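Local coordinates for GDSL-like Lipase/Acylhydrolase family protein (Neisseria meningitidis, PDB 4K7J) that probably removes O-acetyl groups from peptidoglycan as an SGNH-family esterase of the GDSL-like lipase/acylhydrolase group, at residues G218-W224 against L245-E251; G286-S290 against R301-L305; L295-G299 against C334-N338. The contacts are given in a common frame with arbitrary orientation. Numbering follows the deposited sequence.

Interaction 1. Residues G218-W224 against L245-E251. With ACT (acetate ion), chain C.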
# COMPACT_ATOMS: atom_id res chain seq x y z
N GLY A 218 -8.28 0.61 -10.20
CA GLY A 218 -7.97 0.90 -11.60
C GLY A 218 -6.59 1.48 -11.91
O GLY A 218 -6.24 1.65 -13.07
N ALA A 219 -5.80 1.76 -10.88
CA ALA A 219 -4.55 2.51 -11.07
C ALA A 219 -3.43 1.73 -11.75
O ALA A 219 -3.37 0.50 -11.69
CB ALA A 219 -4.06 3.08 -9.74
N GLN A 220 -2.52 2.48 -12.37
CA GLN A 220 -1.30 1.96 -12.96
C GLN A 220 -0.12 2.69 -12.31
O GLN A 220 -0.30 3.81 -11.82
CB GLN A 220 -1.29 2.22 -14.45
CG GLN A 220 -2.42 1.50 -15.21
CD GLN A 220 -2.42 1.87 -16.67
OE1 GLN A 220 -1.36 1.93 -17.31
NE2 GLN A 220 -3.61 2.17 -17.20
N LEU A 221 1.06 2.08 -12.30
CA LEU A 221 2.21 2.68 -11.61
C LEU A 221 2.59 4.05 -12.14
O LEU A 221 2.94 4.94 -11.38
CB LEU A 221 3.44 1.76 -11.63
CG LEU A 221 4.72 2.40 -11.07
CD1 LEU A 221 4.57 2.70 -9.59
CD2 LEU A 221 5.94 1.57 -11.32
N THR A 222 2.51 4.21 -13.46
CA THR A 222 2.88 5.48 -14.09
C THR A 222 1.94 6.61 -13.66
O THR A 222 2.28 7.78 -13.78
CB THR A 222 2.89 5.40 -15.63
OG1 THR A 222 1.58 5.03 -16.11
CG2 THR A 222 3.93 4.40 -16.10
N GLN A 223 0.77 6.25 -13.14
CA GLN A 223 -0.20 7.25 -12.73
C GLN A 223 0.13 7.90 -11.38
O GLN A 223 -0.66 8.69 -10.89
CB GLN A 223 -1.62 6.70 -12.75
CG GLN A 223 -2.10 6.41 -14.18
CD GLN A 223 -3.38 5.62 -14.23
OE1 GLN A 223 -3.66 4.86 -13.32
NE2 GLN A 223 -4.16 5.82 -15.29
N TRP A 224 1.28 7.57 -10.80
CA TRP A 224 1.83 8.39 -9.73
C TRP A 224 2.00 9.85 -10.23
O TRP A 224 2.04 10.79 -9.42
CB TRP A 224 3.17 7.85 -9.24
CG TRP A 224 3.09 6.58 -8.42
CD1 TRP A 224 2.07 5.67 -8.39
CD2 TRP A 224 4.08 6.10 -7.50
NE1 TRP A 224 2.37 4.66 -7.51
CE2 TRP A 224 3.61 4.90 -6.96
CE3 TRP A 224 5.34 6.59 -7.09
CZ2 TRP A 224 4.33 4.16 -6.02
CZ3 TRP A 224 6.06 5.85 -6.17
CH2 TRP A 224 5.55 4.65 -5.64
N LEU A 245 5.27 -2.81 -4.55
CA LEU A 245 4.55 -2.26 -5.69
C LEU A 245 3.71 -3.36 -6.32
O LEU A 245 4.24 -4.38 -6.77
CB LEU A 245 5.52 -1.69 -6.72
CG LEU A 245 6.46 -0.59 -6.24
CD1 LEU A 245 7.53 -0.32 -7.28
CD2 LEU A 245 5.69 0.70 -5.90
N SER A 246 2.40 -3.18 -6.32
CA SER A 246 1.51 -4.20 -6.86
C SER A 246 0.60 -3.61 -7.95
O SER A 246 -0.51 -3.17 -7.67
CB SER A 246 0.69 -4.85 -5.73
OG SER A 246 -0.22 -5.83 -6.23
N TYR A 247 1.09 -3.60 -9.18
CA TYR A 247 0.33 -3.10 -10.31
C TYR A 247 0.43 -4.13 -11.43
O TYR A 247 0.97 -5.21 -11.23
CB TYR A 247 0.87 -1.76 -10.80
CG TYR A 247 0.74 -0.59 -9.82
CD1 TYR A 247 -0.40 0.20 -9.80
CD2 TYR A 247 1.79 -0.26 -8.97
CE1 TYR A 247 -0.51 1.27 -8.93
CE2 TYR A 247 1.69 0.82 -8.10
CZ TYR A 247 0.54 1.59 -8.09
OH TYR A 247 0.44 2.66 -7.22
N GLY A 248 -0.08 -3.81 -12.61
CA GLY A 248 0.11 -4.70 -13.74
C GLY A 248 -1.19 -5.11 -14.40
O GLY A 248 -1.27 -5.20 -15.62
N THR A 249 -2.21 -5.34 -13.58
CA THR A 249 -3.50 -5.77 -14.09
C THR A 249 -4.13 -4.74 -15.03
O THR A 249 -4.60 -5.08 -16.10
CB THR A 249 -4.46 -6.08 -12.94
OG1 THR A 249 -3.94 -7.18 -12.18
CG2 THR A 249 -5.84 -6.45 -13.46
N ASN A 250 -4.12 -3.47 -14.63
CA ASN A 250 -4.70 -2.44 -15.48
C ASN A 250 -3.83 -2.09 -16.68
O ASN A 250 -4.35 -1.88 -17.78
CB ASN A 250 -5.05 -1.20 -14.65
CG ASN A 250 -6.07 -1.52 -13.56
OD1 ASN A 250 -7.20 -1.86 -13.86
ND2 ASN A 250 -5.67 -1.42 -12.30
N GLU A 251 -2.51 -2.02 -16.48
CA GLU A 251 -1.59 -1.82 -17.60
C GLU A 251 -1.91 -2.88 -18.66
O GLU A 251 -1.97 -2.58 -19.85
CB GLU A 251 -0.13 -1.95 -17.15
CG GLU A 251 0.42 -0.80 -16.31
CD GLU A 251 0.15 -0.95 -14.81
OE1 GLU A 251 -0.77 -1.71 -14.46
OE2 GLU A 251 0.87 -0.33 -13.99
C ACT C . -8.25 -3.16 -10.74
O ACT C . -9.48 -3.04 -11.00
OXT ACT C . -7.65 -2.14 -10.30
CH3 ACT C . -7.53 -4.46 -10.90
O HOH W 1 -2.64 -2.23 -12.24
O HOH W 2 2.55 1.58 -15.14

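Interaction 2. Residues G286-S290 against R301-L305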
# COMPACT_ATOMS: atom_id res chain seq x y z
N GLY A 286 4.44 -9.24 -9.52
CA GLY A 286 4.05 -9.46 -10.90
C GLY A 286 2.55 -9.66 -10.99
O GLY A 286 1.96 -10.27 -10.10
N ALA A 287 1.93 -9.14 -12.04
CA ALA A 287 0.48 -9.23 -12.18
C ALA A 287 -0.02 -10.68 -12.13
O ALA A 287 0.63 -11.59 -12.67
CB ALA A 287 0.04 -8.55 -13.46
N PRO A 288 -1.18 -10.91 -11.49
CA PRO A 288 -1.81 -12.23 -11.54
C PRO A 288 -2.33 -12.49 -12.94
O PRO A 288 -2.41 -11.56 -13.74
CB PRO A 288 -3.00 -12.10 -10.58
CG PRO A 288 -3.33 -10.63 -10.59
CD PRO A 288 -2.00 -9.94 -10.72
N GLU A 289 -2.69 -13.73 -13.26
CA GLU A 289 -3.38 -13.97 -14.51
C GLU A 289 -4.75 -13.29 -14.43
O GLU A 289 -5.44 -13.40 -13.42
CB GLU A 289 -3.55 -15.46 -14.82
CG GLU A 289 -4.30 -15.69 -16.14
CD GLU A 289 -4.28 -17.14 -16.62
OE1 GLU A 289 -4.94 -18.00 -16.00
OE2 GLU A 289 -3.61 -17.41 -17.64
N SER A 290 -5.11 -12.59 -15.50
CA SER A 290 -6.44 -12.04 -15.68
C SER A 290 -6.97 -12.63 -16.97
O SER A 290 -6.20 -13.11 -17.80
CB SER A 290 -6.40 -10.52 -15.82
OG SER A 290 -5.98 -9.91 -14.61
N ARG A 301 -6.66 -14.57 -22.26
CA ARG A 301 -5.81 -13.57 -21.62
C ARG A 301 -5.88 -12.28 -22.42
O ARG A 301 -6.00 -12.32 -23.64
CB ARG A 301 -4.37 -14.08 -21.54
CG ARG A 301 -4.16 -15.17 -20.49
CD ARG A 301 -2.89 -15.97 -20.74
NE ARG A 301 -1.68 -15.15 -20.61
CZ ARG A 301 -1.10 -14.85 -19.45
NH1 ARG A 301 -1.62 -15.30 -18.31
NH2 ARG A 301 -0.00 -14.10 -19.44
N PRO A 302 -5.81 -11.13 -21.74
CA PRO A 302 -5.68 -9.89 -22.51
C PRO A 302 -4.40 -9.94 -23.32
O PRO A 302 -3.41 -10.53 -22.88
CB PRO A 302 -5.58 -8.80 -21.43
CG PRO A 302 -6.10 -9.44 -20.18
CD PRO A 302 -5.72 -10.88 -20.29
N VAL A 303 -4.43 -9.32 -24.49
CA VAL A 303 -3.34 -9.37 -25.46
C VAL A 303 -2.00 -8.84 -24.93
O VAL A 303 -0.94 -9.29 -25.36
CB VAL A 303 -3.75 -8.64 -26.76
CG1 VAL A 303 -2.63 -8.64 -27.79
CG2 VAL A 303 -5.00 -9.28 -27.34
N ARG A 304 -2.03 -7.90 -23.99
CA ARG A 304 -0.78 -7.32 -23.50
C ARG A 304 -0.33 -7.83 -22.13
O ARG A 304 0.66 -7.33 -21.58
CB ARG A 304 -0.87 -5.79 -23.49
CG ARG A 304 -1.46 -5.18 -24.76
CD ARG A 304 -0.75 -5.70 -26.02
NE ARG A 304 0.69 -5.46 -25.96
CZ ARG A 304 1.25 -4.29 -26.23
NH1 ARG A 304 0.50 -3.26 -26.57
NH2 ARG A 304 2.57 -4.14 -26.14
N LEU A 305 -1.05 -8.80 -21.58
CA LEU A 305 -0.77 -9.25 -20.21
C LEU A 305 0.61 -9.86 -20.08
O LEU A 305 1.37 -9.52 -19.17
CB LEU A 305 -1.82 -10.25 -19.73
CG LEU A 305 -1.57 -10.87 -18.36
CD1 LEU A 305 -1.48 -9.77 -17.26
CD2 LEU A 305 -2.66 -11.87 -18.02

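Interaction 3. Residues L295-G299 against C334-N338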
# COMPACT_ATOMS: atom_id res chain seq x y z
N LEU A 295 -14.42 -17.63 -21.11
CA LEU A 295 -14.91 -18.79 -21.85
C LEU A 295 -13.84 -19.83 -22.16
O LEU A 295 -12.74 -19.49 -22.61
CB LEU A 295 -15.56 -18.35 -23.16
CG LEU A 295 -16.97 -17.75 -23.13
CD1 LEU A 295 -17.33 -17.22 -24.51
CD2 LEU A 295 -17.99 -18.79 -22.68
N GLY A 296 -14.16 -21.09 -21.91
CA GLY A 296 -13.45 -22.20 -22.51
C GLY A 296 -12.18 -22.70 -21.86
O GLY A 296 -11.10 -22.59 -22.44
N VAL A 297 -12.31 -23.25 -20.65
CA VAL A 297 -11.21 -23.97 -19.98
C VAL A 297 -9.99 -23.13 -19.59
O VAL A 297 -9.47 -23.26 -18.48
CB VAL A 297 -10.75 -25.20 -20.82
CG1 VAL A 297 -9.42 -25.75 -20.31
CG2 VAL A 297 -11.81 -26.28 -20.81
N CYS A 298 -9.55 -22.26 -20.49
CA CYS A 298 -8.30 -21.53 -20.30
C CYS A 298 -8.42 -20.04 -20.48
O CYS A 298 -8.35 -19.27 -19.52
CB CYS A 298 -7.26 -22.03 -21.29
SG CYS A 298 -6.09 -23.15 -20.56
N GLY A 299 -8.55 -19.65 -21.75
CA GLY A 299 -8.52 -18.26 -22.17
C GLY A 299 -9.72 -17.47 -21.72
O GLY A 299 -10.58 -17.99 -21.01
N CYS A 334 -3.02 -20.23 -17.39
CA CYS A 334 -4.25 -21.03 -17.42
C CYS A 334 -4.67 -21.47 -16.01
O CYS A 334 -5.06 -22.62 -15.79
CB CYS A 334 -4.09 -22.24 -18.35
SG CYS A 334 -5.60 -23.23 -18.59
N SER A 335 -4.59 -20.55 -15.06
CA SER A 335 -5.00 -20.88 -13.69
C SER A 335 -6.21 -20.07 -13.23
O SER A 335 -6.93 -20.49 -12.34
CB SER A 335 -3.84 -20.65 -12.72
OG SER A 335 -3.46 -19.28 -12.75
N MET A 336 -6.44 -18.91 -13.84
CA MET A 336 -7.51 -18.03 -13.38
C MET A 336 -8.89 -18.65 -13.53
O MET A 336 -9.74 -18.50 -12.64
CB MET A 336 -7.46 -16.64 -14.05
CG MET A 336 -8.70 -15.77 -13.80
SD MET A 336 -9.05 -15.46 -12.05
CE MET A 336 -8.22 -13.90 -11.74
N LYS A 337 -9.14 -19.36 -14.63
CA LYS A 337 -10.46 -19.96 -14.81
C LYS A 337 -10.73 -21.00 -13.72
O LYS A 337 -11.83 -21.08 -13.19
CB LYS A 337 -10.66 -20.56 -16.20
CG LYS A 337 -12.14 -20.77 -16.56
CD LYS A 337 -12.38 -22.14 -17.17
CE LYS A 337 -13.86 -22.56 -17.14
NZ LYS A 337 -14.06 -24.02 -17.47
N ASN A 338 -9.71 -21.77 -13.37
CA ASN A 338 -9.84 -22.73 -12.29
C ASN A 338 -10.15 -22.03 -10.96
O ASN A 338 -11.02 -22.47 -10.21
CB ASN A 338 -8.57 -23.57 -12.17
CG ASN A 338 -8.80 -24.86 -11.40
OD1 ASN A 338 -9.87 -25.48 -11.52
ND2 ASN A 338 -7.82 -25.26 -10.60
O HOH W 3 -7.41 -19.43 -16.94

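Interaction 1. Residues G218-W224 against L245-E251
The ring of Tyr247 lies beneath the start of the 3-10 turn at 221-224, with Leu221 CB over its face, 4.1 Å from the ring centroid in a CH-pi contact. Ala219 CB packs 4.1 Å from Tyr247 CE1, and the phenol oxygen is tied down as well, since Trp224 NE1 donates to Tyr247 OH over 2.8 Å. The indole also presses on the strand residue Leu245, with Trp224 CZ2 3.7 Å from Leu245 CD2.

Polar bonds fix the other half of the contact. Glu251 turns its carboxylate back toward the loop, where OE2 accepts the backbone N of Leu221 at 2.9 Å; a water links the same oxygen to Thr222 N. Asn250 ND2 donates to Ala219 O (3.1 Å) and also to the acetate, its distance to ACT OXT being 2.9 Å. Gly218 N reaches the same OXT at 2.8 Å, with the backbone at a phi of 84° that suits glycine. Ser62 N and His351 NE2 are further hydrogen-bond partners of the acetate. A backbone glycine NH, an asparagine amide and a serine NH converging on one small anion match the oxyanion hole of SGNH hydrolases, so this contact probably sets two of its donors in place.

Around this site, Leu221 and Glu251 pack on Trp266 of helix 259-276, Trp224 meets Met232 of helix 231-236, and both Trp224 and Tyr247 lie against Ile59 of strand 53-60, beside strand 242-246 in the central sheet.

Interaction 2. Residues G286-S290 against R301-L305
Arg301 leads the segment and makes its polar link: NH1 forms a salt bridge with Glu289 OE2 at 3.0 Å, the carboxylate lying at the edge of the guanidinium. Both ends have further partners, for Arg301 also bonds Thr306, Gln309 and Gln327, while Glu289 accepts the backbone NH groups of Cys334, Ser335 and Met336. Pro302 follows with its CD 3.4 Å from Ser290 O, a plain packing contact, and its carbonyl then starts a type I turn that Leu305 N closes, 3.2 Å from Pro302 O. Both segments belong to the long connection of a beta-alpha-beta crossover, in which strand 281-286 passes through helix 305-318 to the adjacent parallel strand 322-325; the turn brings the chain into that helix. Leu305, at the head of the helix, points back to the strand exit, where its CD2 lies 3.6 Å from Ser290 N and its CD1 is 4.3 Å from Ala287 CB.

Interaction 3. Residues L295-G299 against C334-N338
A disulfide cross-links the long loop that follows strand 281-286 to the residues leading into the short helix 336-341, at the surface of the SGNH hydrolase domain and far from the centre of the chain. Cys298 SG and Cys334 SG are bonded at 2.0 Å, with a chi3 of -96°, close to the preferred right angle. Cys298 CA and Cys334 CA lie 5.0 Å apart, the nearest pair of CA atoms between the two segments.

Van der Waals packing adds a second point of contact three residues on, in the first turn of the helix. The aliphatic part of Lys337, whose CA-to-CB bond points at the loop, lies along the backbone there: its CD is 3.4 Å from Val297 O, and its CB is 4.2 Å from Cys298 O. Val297 presents that carbonyl because it is the middle residue of a classic gamma turn, with phi 66° and psi -44°, closed by a short 2.5 Å bond from Cys298 N to Gly296 O.

Hydrogen bonding between the segments runs through solvent. At the first turn of the helix one water accepts Lys337 N at 2.9 Å and donates to Cys298 O at 2.8 Å.

In the fold
Following the chain, interaction 1 closes first: it folds the loop after strand 208-215 onto the end of strand 242-246, enclosing helix 231-236. Interaction 2 opens only later, at the end of strand 281-286, and draws the long loop together just before helix 305-318. Interaction 3 begins inside that loop and ends beyond strand 322-325, so interactions 2 and 3 cross. Thr249 packs on Pro288 and Ser290, joining interaction 1 to interaction 2, and Glu289 bonds the backbone NH groups of Ser335 and Met336, joining interaction 2 to interaction 3. The series thus runs from the acetate site out to the disulfide at the surface.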